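Local coordinates for protein chitinase (Thermococcus chitonophagus, PDB 5XSW) that probably cleaves internal glycosidic bonds of chitin as an endochitinase, and binds an N-acetylglucosamine-containing glycan in its C-terminal, mainly helical region, at residues 178-183 with 230-235; 245-248 with 252-255; 313-318 with 326-331; 361-366 with 374-379. One frame throughout, in Å; residues are numbered along the deposited sequence.

Contact 1: 178-183 with 230-235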
# COMPACT_ATOMS: atom_id res chain seq x y z
N SER A 178 -30.87 -3.38 15.64
CA SER A 178 -31.36 -2.41 14.65
C SER A 178 -30.42 -1.18 14.64
O SER A 178 -29.54 -1.06 15.49
CB SER A 178 -32.79 -2.00 14.99
OG SER A 178 -32.75 -1.22 16.16
N ALA A 179 -30.57 -0.31 13.66
CA ALA A 179 -29.74 0.89 13.62
C ALA A 179 -30.52 2.03 12.95
O ALA A 179 -31.58 1.81 12.39
CB ALA A 179 -28.41 0.60 12.87
N ARG A 180 -29.96 3.23 13.00
CA ARG A 180 -30.49 4.36 12.23
C ARG A 180 -29.35 5.11 11.60
O ARG A 180 -28.38 5.45 12.28
CB ARG A 180 -31.29 5.27 13.17
CG ARG A 180 -31.68 6.63 12.59
CD ARG A 180 -32.42 7.48 13.73
NE ARG A 180 -32.72 8.81 13.19
CZ ARG A 180 -33.66 9.61 13.67
NH1 ARG A 180 -34.39 9.23 14.71
NH2 ARG A 180 -33.85 10.78 13.08
N MET A 181 -29.45 5.38 10.31
CA MET A 181 -28.36 6.12 9.64
C MET A 181 -28.37 7.58 10.07
O MET A 181 -29.45 8.15 10.28
CB MET A 181 -28.53 6.00 8.11
CG MET A 181 -28.64 4.55 7.63
SD MET A 181 -27.20 3.49 8.15
CE MET A 181 -25.83 4.29 7.29
N TRP A 182 -27.19 8.18 10.20
CA TRP A 182 -27.09 9.61 10.55
C TRP A 182 -25.80 10.14 9.97
O TRP A 182 -24.82 9.40 9.72
CB TRP A 182 -27.18 9.86 12.09
CG TRP A 182 -25.87 9.83 12.80
CD1 TRP A 182 -24.97 8.78 12.81
CD2 TRP A 182 -25.30 10.84 13.62
NE1 TRP A 182 -23.89 9.09 13.60
CE2 TRP A 182 -24.07 10.34 14.12
CE3 TRP A 182 -25.73 12.13 14.02
CZ2 TRP A 182 -23.24 11.09 14.95
CZ3 TRP A 182 -24.88 12.88 14.85
CH2 TRP A 182 -23.66 12.36 15.30
N VAL A 183 -25.81 11.43 9.70
CA VAL A 183 -24.68 12.12 9.14
C VAL A 183 -24.02 12.88 10.30
O VAL A 183 -24.64 13.79 10.86
CB VAL A 183 -25.14 13.11 8.04
CG1 VAL A 183 -23.97 14.03 7.67
CG2 VAL A 183 -25.69 12.31 6.78
N VAL A 230 -25.95 10.14 21.59
CA VAL A 230 -26.38 11.14 20.65
C VAL A 230 -27.90 11.25 20.86
O VAL A 230 -28.62 10.22 20.85
CB VAL A 230 -26.04 10.73 19.21
CG1 VAL A 230 -26.62 11.76 18.21
CG2 VAL A 230 -24.52 10.62 19.04
N ILE A 231 -28.40 12.45 21.10
CA ILE A 231 -29.85 12.61 21.27
C ILE A 231 -30.42 13.10 19.94
O ILE A 231 -30.01 14.14 19.45
CB ILE A 231 -30.21 13.68 22.38
CG1 ILE A 231 -29.50 13.41 23.71
CG2 ILE A 231 -31.73 13.83 22.56
CD1 ILE A 231 -29.66 12.07 24.22
N ILE A 232 -31.40 12.40 19.39
CA ILE A 232 -31.93 12.86 18.09
C ILE A 232 -33.43 13.01 18.26
O ILE A 232 -34.10 12.06 18.70
CB ILE A 232 -31.62 11.88 16.94
CG1 ILE A 232 -30.10 11.75 16.76
CG2 ILE A 232 -32.26 12.42 15.63
CD1 ILE A 232 -29.71 10.60 15.87
N ASP A 233 -33.90 14.23 18.03
CA ASP A 233 -35.25 14.66 18.43
C ASP A 233 -35.79 13.91 19.67
O ASP A 233 -36.73 13.12 19.62
CB ASP A 233 -36.15 14.56 17.21
CG ASP A 233 -35.65 15.46 16.04
OD1 ASP A 233 -35.43 16.72 16.24
OD2 ASP A 233 -35.47 14.89 14.92
N GLU A 234 -35.10 14.16 20.79
CA GLU A 234 -35.50 13.75 22.15
C GLU A 234 -35.53 12.26 22.40
O GLU A 234 -36.13 11.78 23.34
CB GLU A 234 -36.85 14.38 22.53
CG GLU A 234 -36.72 15.91 22.56
CD GLU A 234 -36.74 16.54 21.17
OE1 GLU A 234 -37.66 16.18 20.39
OE2 GLU A 234 -35.85 17.39 20.82
N GLU A 235 -34.76 11.53 21.59
CA GLU A 235 -34.50 10.11 21.84
C GLU A 235 -32.99 9.83 21.98
O GLU A 235 -32.21 10.29 21.13
CB GLU A 235 -35.05 9.28 20.69
CG GLU A 235 -36.56 9.21 20.71
CD GLU A 235 -37.01 7.85 20.33
OE1 GLU A 235 -36.67 7.42 19.19
OE2 GLU A 235 -37.67 7.22 21.19
O HOH W 1 -35.81 12.67 13.71
O HOH W 2 -36.14 11.28 16.18
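Arg180 of strand 179-181 and Trp182 just after it meet Ile232 and Val230, respectively, which project from one side of a hairpin. Arg180 leaves the backbone with CG anti to N (chi1 168°), and an extended chain from CG to NE carries the guanidinium out across the gap. CB, CG and CD stop short of the hairpin; the touching starts at Arg180 CZ, which lies 3.7 Å from Ile232 CG2. Ile232 CG2 sits over one face of the guanidinium, toward its rim, and is nearest Arg180 NH2 at 3.4 Å. The edge of the same group is polar. In its plane, Arg180 NH2 donates to water 1 at 2.8 Å, and the water passes a hydrogen bond on to Asp233 OD2. Arg180 NH1 reaches water 2 at 3.1 Å, which makes a weak bond to Ile232 O, but the direct protein partner of Arg180 NH1 is Tyr237 OH on the far strand of the hairpin. The hairpin, strands 228-232 and 235-239, is a two-residue beta hairpin: Asp233 and Glu234 turn at positive phi while Ile232 and Glu235 close a backbone pair. It packs against strand 179-181, the middle strand of a separate three-stranded antiparallel sheet, through side chains and waters, with no hydrogen bond directly between the segments. Val219 of the neighbouring strand touches both Trp182 and Ile232. Val230 CG1 stands over the six-membered ring of Trp182, 4.3 Å from its centroid and 24° off the normal, a CH-pi contact whose closest ring atom is CZ3 at 3.9 Å. Trp239 meets the Trp182 indole edge-to-face.

Contact 2: 245-248 with 252-255. With PO4 (phosphate ion), chain M.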
# COMPACT_ATOMS: atom_id res chain seq x y z
N HIS A 245 -9.85 5.83 15.96
CA HIS A 245 -9.11 4.82 15.18
C HIS A 245 -8.33 5.49 14.05
O HIS A 245 -8.87 6.29 13.30
CB HIS A 245 -10.08 3.79 14.63
CG HIS A 245 -9.42 2.51 14.24
ND1 HIS A 245 -8.50 2.45 13.22
CD2 HIS A 245 -9.50 1.25 14.76
CE1 HIS A 245 -8.09 1.19 13.07
NE2 HIS A 245 -8.67 0.45 14.01
N PRO A 246 -7.02 5.20 13.93
CA PRO A 246 -6.21 5.86 12.90
C PRO A 246 -6.72 5.56 11.49
O PRO A 246 -6.43 6.34 10.58
CB PRO A 246 -4.80 5.20 13.05
CG PRO A 246 -4.83 4.70 14.58
CD PRO A 246 -6.25 4.27 14.77
N ASP A 247 -7.45 4.47 11.32
CA ASP A 247 -7.95 4.17 9.93
C ASP A 247 -9.33 4.82 9.67
O ASP A 247 -9.87 4.64 8.59
CB ASP A 247 -8.02 2.65 9.69
CG ASP A 247 -6.62 1.98 9.83
OD1 ASP A 247 -5.61 2.67 9.69
OD2 ASP A 247 -6.56 0.79 10.05
N GLY A 248 -9.90 5.53 10.65
CA GLY A 248 -11.08 6.36 10.36
C GLY A 248 -12.35 5.56 10.27
O GLY A 248 -12.39 4.37 10.56
N VAL A 252 -9.73 2.65 6.15
CA VAL A 252 -8.73 2.60 5.10
C VAL A 252 -7.33 2.44 5.80
O VAL A 252 -6.95 3.31 6.56
CB VAL A 252 -8.70 3.90 4.25
CG1 VAL A 252 -7.50 3.84 3.25
CG2 VAL A 252 -10.07 4.10 3.49
N GLU A 253 -6.60 1.37 5.48
CA GLU A 253 -5.25 1.14 6.07
C GLU A 253 -4.14 1.87 5.36
O GLU A 253 -4.29 2.29 4.20
CB GLU A 253 -4.96 -0.37 6.07
CG GLU A 253 -5.95 -1.08 6.96
CD GLU A 253 -5.65 -2.57 7.14
OE1 GLU A 253 -4.46 -2.93 7.13
OE2 GLU A 253 -6.60 -3.37 7.27
N SER A 254 -2.98 2.00 6.01
CA SER A 254 -1.94 2.75 5.37
C SER A 254 -1.38 2.12 4.09
O SER A 254 -0.94 2.87 3.24
CB SER A 254 -0.78 3.06 6.35
OG SER A 254 -0.05 1.91 6.67
N GLY A 255 -1.37 0.79 3.93
CA GLY A 255 -0.82 0.20 2.70
C GLY A 255 -1.71 0.64 1.49
O GLY A 255 -1.21 1.11 0.47
P PO4 M . -0.26 -1.67 6.59
O1 PO4 M . -1.34 -0.65 6.57
O2 PO4 M . -0.35 -2.39 7.90
O3 PO4 M . 1.12 -1.07 6.58
O4 PO4 M . -0.51 -2.58 5.46
O HOH W 3 -3.00 2.32 9.11
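The carboxylates of Asp247 and Glu253 lie in nearly parallel planes, 4° apart, yet their oxygens stay separate: Asp247 OD2 touches the aliphatic CG of Glu253 at 3.7 Å instead. At the edge of the His245 imidazole, exactly in the ring plane, the backbone N of Asp247 donates to His245 ND1 over 3.0 Å at 162°, which ties the ring to the turn. That turn, His245 to Gly248, is a type I beta turn closed by Gly248 N on His245 O. With CG beside its own backbone N (chi1 -61°), the Asp247 side chain is laid along the Val252-Glu253 peptide, and Val252 O comes 3.4 Å from Asp247 CB. This carbonyl takes its hydrogen bond from His274 NE2. The main chains are joined by one weak bond, from Val252 N to Asp247 O at 3.2 Å. Water 3 supplies a second link: it donates to Asp247 OD1 at 2.7 Å and accepts from Ser254 N. Glu253 holds the N-cap position of helix 254-263, and at this helix start a phosphate, probably from the crystallisation liquor, receives Gly255 N on O1 at 3.0 Å. Gln259, Asn256 and Val340 of the second subunit also bind the phosphate, which therefore lies at the dimer interface. Three acceptors thus have clear donors: His274 for Val252 O, water 3 for Asp247 OD1 and the Asp247 amide for His245 ND1. Asp247 OD2 and Glu253 OE2, 5.0 Å apart, are like charges that probably disfavour each other, whereas amides at a helix N-terminus are well placed to receive an anion such as this phosphate.

Contact 3: 313-318 with 326-331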
# COMPACT_ATOMS: atom_id res chain seq x y z
N ASP A 313 -13.60 -3.96 -22.68
CA ASP A 313 -15.02 -3.99 -23.10
C ASP A 313 -15.84 -5.05 -22.39
O ASP A 313 -17.05 -4.92 -22.23
CB ASP A 313 -15.10 -4.21 -24.62
CG ASP A 313 -14.85 -2.92 -25.40
OD1 ASP A 313 -15.02 -1.81 -24.81
OD2 ASP A 313 -14.47 -3.01 -26.60
N LYS A 314 -15.19 -6.11 -21.95
CA LYS A 314 -15.91 -7.14 -21.20
C LYS A 314 -16.56 -6.63 -19.91
O LYS A 314 -17.54 -7.22 -19.43
CB LYS A 314 -14.93 -8.28 -20.89
CG LYS A 314 -15.54 -9.64 -20.67
CD LYS A 314 -14.55 -10.82 -20.85
CE LYS A 314 -15.32 -12.21 -20.68
NZ LYS A 314 -14.54 -13.52 -20.82
N TYR A 315 -16.03 -5.54 -19.34
CA TYR A 315 -16.63 -5.03 -18.08
C TYR A 315 -18.06 -4.54 -18.33
O TYR A 315 -18.99 -4.91 -17.63
CB TYR A 315 -15.78 -3.89 -17.48
CG TYR A 315 -16.14 -3.52 -16.05
CD1 TYR A 315 -17.21 -2.70 -15.79
CD2 TYR A 315 -15.40 -4.03 -14.94
CE1 TYR A 315 -17.55 -2.33 -14.45
CE2 TYR A 315 -15.73 -3.68 -13.62
CZ TYR A 315 -16.79 -2.83 -13.38
OH TYR A 315 -17.10 -2.49 -12.08
N ASN A 316 -18.24 -3.68 -19.31
CA ASN A 316 -19.62 -3.22 -19.64
C ASN A 316 -20.54 -4.38 -20.14
O ASN A 316 -21.73 -4.40 -19.88
CB ASN A 316 -19.56 -2.09 -20.68
CG ASN A 316 -18.94 -0.82 -20.10
OD1 ASN A 316 -18.98 -0.64 -18.89
ND2 ASN A 316 -18.35 0.02 -20.94
N GLU A 317 -19.93 -5.36 -20.78
CA GLU A 317 -20.68 -6.53 -21.22
C GLU A 317 -21.19 -7.29 -20.00
O GLU A 317 -22.36 -7.65 -19.92
CB GLU A 317 -19.80 -7.41 -22.12
CG GLU A 317 -20.50 -8.65 -22.61
CD GLU A 317 -19.54 -9.62 -23.32
OE1 GLU A 317 -18.32 -9.34 -23.36
OE2 GLU A 317 -20.02 -10.67 -23.84
N PHE A 318 -20.34 -7.43 -18.97
CA PHE A 318 -20.80 -8.02 -17.71
C PHE A 318 -21.93 -7.22 -17.05
O PHE A 318 -22.87 -7.81 -16.53
CB PHE A 318 -19.59 -8.16 -16.73
CG PHE A 318 -19.97 -8.73 -15.40
CD1 PHE A 318 -20.12 -10.10 -15.24
CD2 PHE A 318 -20.22 -7.90 -14.34
CE1 PHE A 318 -20.50 -10.61 -14.05
CE2 PHE A 318 -20.60 -8.42 -13.10
CZ PHE A 318 -20.73 -9.76 -12.96
N TRP A 326 -27.16 -6.15 -8.53
CA TRP A 326 -26.22 -5.53 -7.58
C TRP A 326 -24.81 -6.13 -7.76
O TRP A 326 -23.91 -5.89 -6.93
CB TRP A 326 -26.74 -5.72 -6.15
CG TRP A 326 -27.86 -4.81 -5.76
CD1 TRP A 326 -29.21 -5.00 -6.00
CD2 TRP A 326 -27.76 -3.57 -5.06
NE1 TRP A 326 -29.93 -3.94 -5.50
CE2 TRP A 326 -29.07 -3.05 -4.91
CE3 TRP A 326 -26.68 -2.83 -4.56
CZ2 TRP A 326 -29.33 -1.83 -4.28
CZ3 TRP A 326 -26.94 -1.63 -3.93
CH2 TRP A 326 -28.25 -1.14 -3.80
N ALA A 327 -24.62 -6.90 -8.85
CA ALA A 327 -23.35 -7.59 -9.07
C ALA A 327 -22.11 -6.66 -8.99
O ALA A 327 -21.18 -6.99 -8.29
CB ALA A 327 -23.34 -8.30 -10.42
N GLU A 328 -22.09 -5.53 -9.71
CA GLU A 328 -20.95 -4.65 -9.70
C GLU A 328 -20.63 -4.17 -8.25
O GLU A 328 -19.46 -4.18 -7.79
CB GLU A 328 -21.18 -3.45 -10.61
CG GLU A 328 -20.00 -2.45 -10.52
CD GLU A 328 -20.12 -1.26 -11.46
OE1 GLU A 328 -21.26 -0.71 -11.58
OE2 GLU A 328 -19.10 -0.84 -12.01
N THR A 329 -21.67 -3.74 -7.57
CA THR A 329 -21.54 -3.21 -6.19
C THR A 329 -21.01 -4.31 -5.26
O THR A 329 -20.19 -4.04 -4.38
CB THR A 329 -22.90 -2.64 -5.68
OG1 THR A 329 -23.26 -1.52 -6.54
CG2 THR A 329 -22.74 -2.13 -4.23
N GLU A 330 -21.49 -5.53 -5.41
CA GLU A 330 -20.98 -6.64 -4.61
C GLU A 330 -19.46 -6.89 -4.85
O GLU A 330 -18.71 -7.09 -3.88
CB GLU A 330 -21.75 -7.95 -4.97
CG GLU A 330 -23.20 -7.88 -4.45
CD GLU A 330 -24.06 -8.96 -5.09
OE1 GLU A 330 -23.55 -10.07 -5.27
OE2 GLU A 330 -25.21 -8.69 -5.42
N ILE A 331 -19.03 -6.89 -6.10
CA ILE A 331 -17.63 -7.10 -6.49
C ILE A 331 -16.76 -5.98 -5.90
O ILE A 331 -15.71 -6.21 -5.28
CB ILE A 331 -17.48 -7.13 -7.99
CG1 ILE A 331 -18.15 -8.40 -8.55
CG2 ILE A 331 -15.98 -7.12 -8.40
CD1 ILE A 331 -18.24 -8.45 -10.07
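Ala327 opens the contact: its CB lies 3.8 Å from Phe318 CE2 and nearly as close to CZ. Next, Glu328 reaches out with CG opposite its backbone N (chi1 175°) and the chain extended beyond, and its OE2 accepts the hydroxyl proton of Tyr315 OH at 2.6 Å. The oxygen uses its anti lone pair and lies in the plane of the tyrosine ring, while the carboxylate is twisted 56° from that ring. Arg304 forms a salt bridge to the same OE2, and Tyr154 OH bonds OE1, so both oxygens of this buried acid are gripped. The frame is two consecutive helices of the helical domain joined by a short loop: the segments of helices 313-321 and 327-338 run at 122° to each other, their axes 12.1 Å apart at closest approach, and side chains bridge the gap. A phenylalanine in place of Tyr315 would probably leave Glu328 OE2 without its hydroxyl donor, held by Arg304 with one bond fewer. One turn past Ala327, Ile331 points its CD1 at the same ring corner, 3.8 Å from Phe318 CE2, and Phe349 and Ile348 close in around this apolar patch.

Contact 4: 361-366 with 374-379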
# COMPACT_ATOMS: atom_id res chain seq x y z
N VAL A 361 -27.87 -14.21 -7.11
CA VAL A 361 -27.15 -13.44 -6.08
C VAL A 361 -25.68 -13.82 -6.22
O VAL A 361 -25.26 -14.86 -5.72
CB VAL A 361 -27.65 -13.75 -4.70
CG1 VAL A 361 -27.05 -12.79 -3.65
CG2 VAL A 361 -29.19 -13.66 -4.68
N LEU A 362 -24.91 -12.97 -6.89
CA LEU A 362 -23.49 -13.24 -7.15
C LEU A 362 -22.72 -13.59 -5.86
O LEU A 362 -22.00 -14.60 -5.83
CB LEU A 362 -22.88 -12.04 -7.87
CG LEU A 362 -21.43 -12.23 -8.32
CD1 LEU A 362 -21.33 -13.18 -9.57
CD2 LEU A 362 -20.79 -10.88 -8.61
N TRP A 363 -22.92 -12.85 -4.77
CA TRP A 363 -22.01 -13.03 -3.64
C TRP A 363 -22.24 -14.38 -2.98
O TRP A 363 -21.33 -14.93 -2.40
CB TRP A 363 -22.14 -11.90 -2.61
CG TRP A 363 -23.40 -11.83 -1.82
CD1 TRP A 363 -24.53 -11.08 -2.11
CD2 TRP A 363 -23.66 -12.48 -0.58
NE1 TRP A 363 -25.49 -11.29 -1.14
CE2 TRP A 363 -24.95 -12.11 -0.17
CE3 TRP A 363 -22.92 -13.36 0.21
CZ2 TRP A 363 -25.52 -12.59 0.99
CZ3 TRP A 363 -23.48 -13.81 1.39
CH2 TRP A 363 -24.77 -13.43 1.76
N LYS A 364 -23.44 -14.92 -3.07
CA LYS A 364 -23.71 -16.24 -2.49
C LYS A 364 -23.15 -17.36 -3.33
O LYS A 364 -22.66 -18.36 -2.81
CB LYS A 364 -25.22 -16.44 -2.29
CG LYS A 364 -25.76 -15.61 -1.13
CD LYS A 364 -27.23 -15.98 -0.92
CE LYS A 364 -27.93 -14.97 -0.02
NZ LYS A 364 -29.40 -15.26 0.11
N GLU A 365 -23.19 -17.19 -4.63
CA GLU A 365 -22.64 -18.21 -5.52
C GLU A 365 -21.13 -18.28 -5.44
O GLU A 365 -20.57 -19.34 -5.66
CB GLU A 365 -23.04 -17.92 -6.94
CG GLU A 365 -24.39 -18.43 -7.25
CD GLU A 365 -24.33 -19.33 -8.45
OE1 GLU A 365 -23.43 -20.21 -8.47
OE2 GLU A 365 -25.17 -19.14 -9.37
N PHE A 366 -20.48 -17.15 -5.23
CA PHE A 366 -19.03 -17.07 -5.25
C PHE A 366 -18.39 -16.97 -3.88
O PHE A 366 -17.19 -16.79 -3.77
CB PHE A 366 -18.59 -15.92 -6.14
CG PHE A 366 -18.61 -16.24 -7.60
CD1 PHE A 366 -19.80 -16.25 -8.30
CD2 PHE A 366 -17.45 -16.56 -8.26
CE1 PHE A 366 -19.82 -16.55 -9.64
CE2 PHE A 366 -17.46 -16.87 -9.60
CZ PHE A 366 -18.65 -16.87 -10.29
N HIS A 374 -19.76 -8.51 5.44
CA HIS A 374 -19.48 -7.19 4.89
C HIS A 374 -20.35 -6.88 3.66
O HIS A 374 -21.02 -5.85 3.61
CB HIS A 374 -17.98 -7.07 4.51
CG HIS A 374 -17.51 -5.66 4.31
ND1 HIS A 374 -17.83 -4.92 3.19
CD2 HIS A 374 -16.70 -4.87 5.07
CE1 HIS A 374 -17.22 -3.74 3.24
NE2 HIS A 374 -16.54 -3.68 4.39
N VAL A 375 -20.32 -7.76 2.65
CA VAL A 375 -21.03 -7.50 1.39
C VAL A 375 -22.58 -7.44 1.57
O VAL A 375 -23.19 -6.43 1.20
CB VAL A 375 -20.65 -8.54 0.28
CG1 VAL A 375 -21.58 -8.42 -0.99
CG2 VAL A 375 -19.21 -8.28 -0.15
N PRO A 376 -23.20 -8.47 2.16
CA PRO A 376 -24.66 -8.33 2.33
C PRO A 376 -25.06 -7.13 3.23
O PRO A 376 -26.10 -6.54 3.01
CB PRO A 376 -25.08 -9.66 3.02
CG PRO A 376 -23.79 -10.20 3.67
CD PRO A 376 -22.71 -9.79 2.65
N THR A 377 -24.28 -6.81 4.24
CA THR A 377 -24.62 -5.64 5.07
C THR A 377 -24.60 -4.35 4.25
O THR A 377 -25.54 -3.56 4.31
CB THR A 377 -23.62 -5.50 6.26
OG1 THR A 377 -23.65 -6.69 7.07
CG2 THR A 377 -23.97 -4.27 7.18
N VAL A 378 -23.51 -4.12 3.52
CA VAL A 378 -23.32 -2.84 2.85
C VAL A 378 -24.38 -2.72 1.73
O VAL A 378 -24.99 -1.67 1.50
CB VAL A 378 -21.88 -2.74 2.28
CG1 VAL A 378 -21.76 -1.56 1.32
CG2 VAL A 378 -20.85 -2.54 3.50
N ILE A 379 -24.62 -3.84 1.06
CA ILE A 379 -25.60 -3.81 -0.04
C ILE A 379 -27.01 -3.60 0.47
O ILE A 379 -27.75 -2.76 -0.07
CB ILE A 379 -25.47 -5.13 -0.87
CG1 ILE A 379 -24.53 -4.88 -2.05
CG2 ILE A 379 -26.77 -5.68 -1.20
CD1 ILE A 379 -23.13 -4.78 -1.67
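The short helix 362-365 lies beside the first turns of helix 374-386, and the two backbones come nearest at Trp363 and Val375, whose CA atoms are 7.5 Å apart. Trp363 carries the contact. Its CG takes the crowded position between the backbone N and the carbonyl carbon (chi1 69°), which stands the indole up between the two helices. The base of the side chain meets Val375: CG1 of the valine is 3.9 Å from Trp363 CB. Farther out, the Pro376 side chain runs at about a right angle to that of Trp363. Pro376 CD sits almost exactly on the normal of the six-membered ring of Trp363, 1° off and 4.1 Å from its centroid, a CH-pi contact, while Pro376 CB touches Trp363 CZ2 at 3.6 Å. The opposite face of the indole is covered by CG of Lys364, so the ring is sandwiched between aliphatic groups. An alanine in place of Trp363 would remove the indole and is likely to open a gap beside Pro376, with the stem of Lys364 set free to move. The segment that Trp363 leans on begins a helix of the sugar site: His374, in the same turn, touches a bound N-acetylglucosamine, and its two ring nitrogens bond Asp333 and Glu213. Tyr171 packs on Pro376 as well, and Val375 also touches Asp333 of helix 327-338.

Contacts 3 and 4 form one continuous block, their centres 14 Å apart: Glu330 OE1 makes a weak hydrogen bond to Trp363 N, Ile331 packs on Leu362, and Thr329 on Ile379. Contact 4 holds His374, one of the residues of the glycan pocket. The nearest atoms of contacts 2 and 4 are about 9 Å apart; His245 of contact 2 also touches a bound N-acetylglucosamine, while its helix start faces the second subunit. Contact 1 lies farther out, about 30 Å from the centre of the chain, but its nearest atoms are about 8 Å from contact 4 and the Trp182 side chain is about 13 Å from a bound sugar.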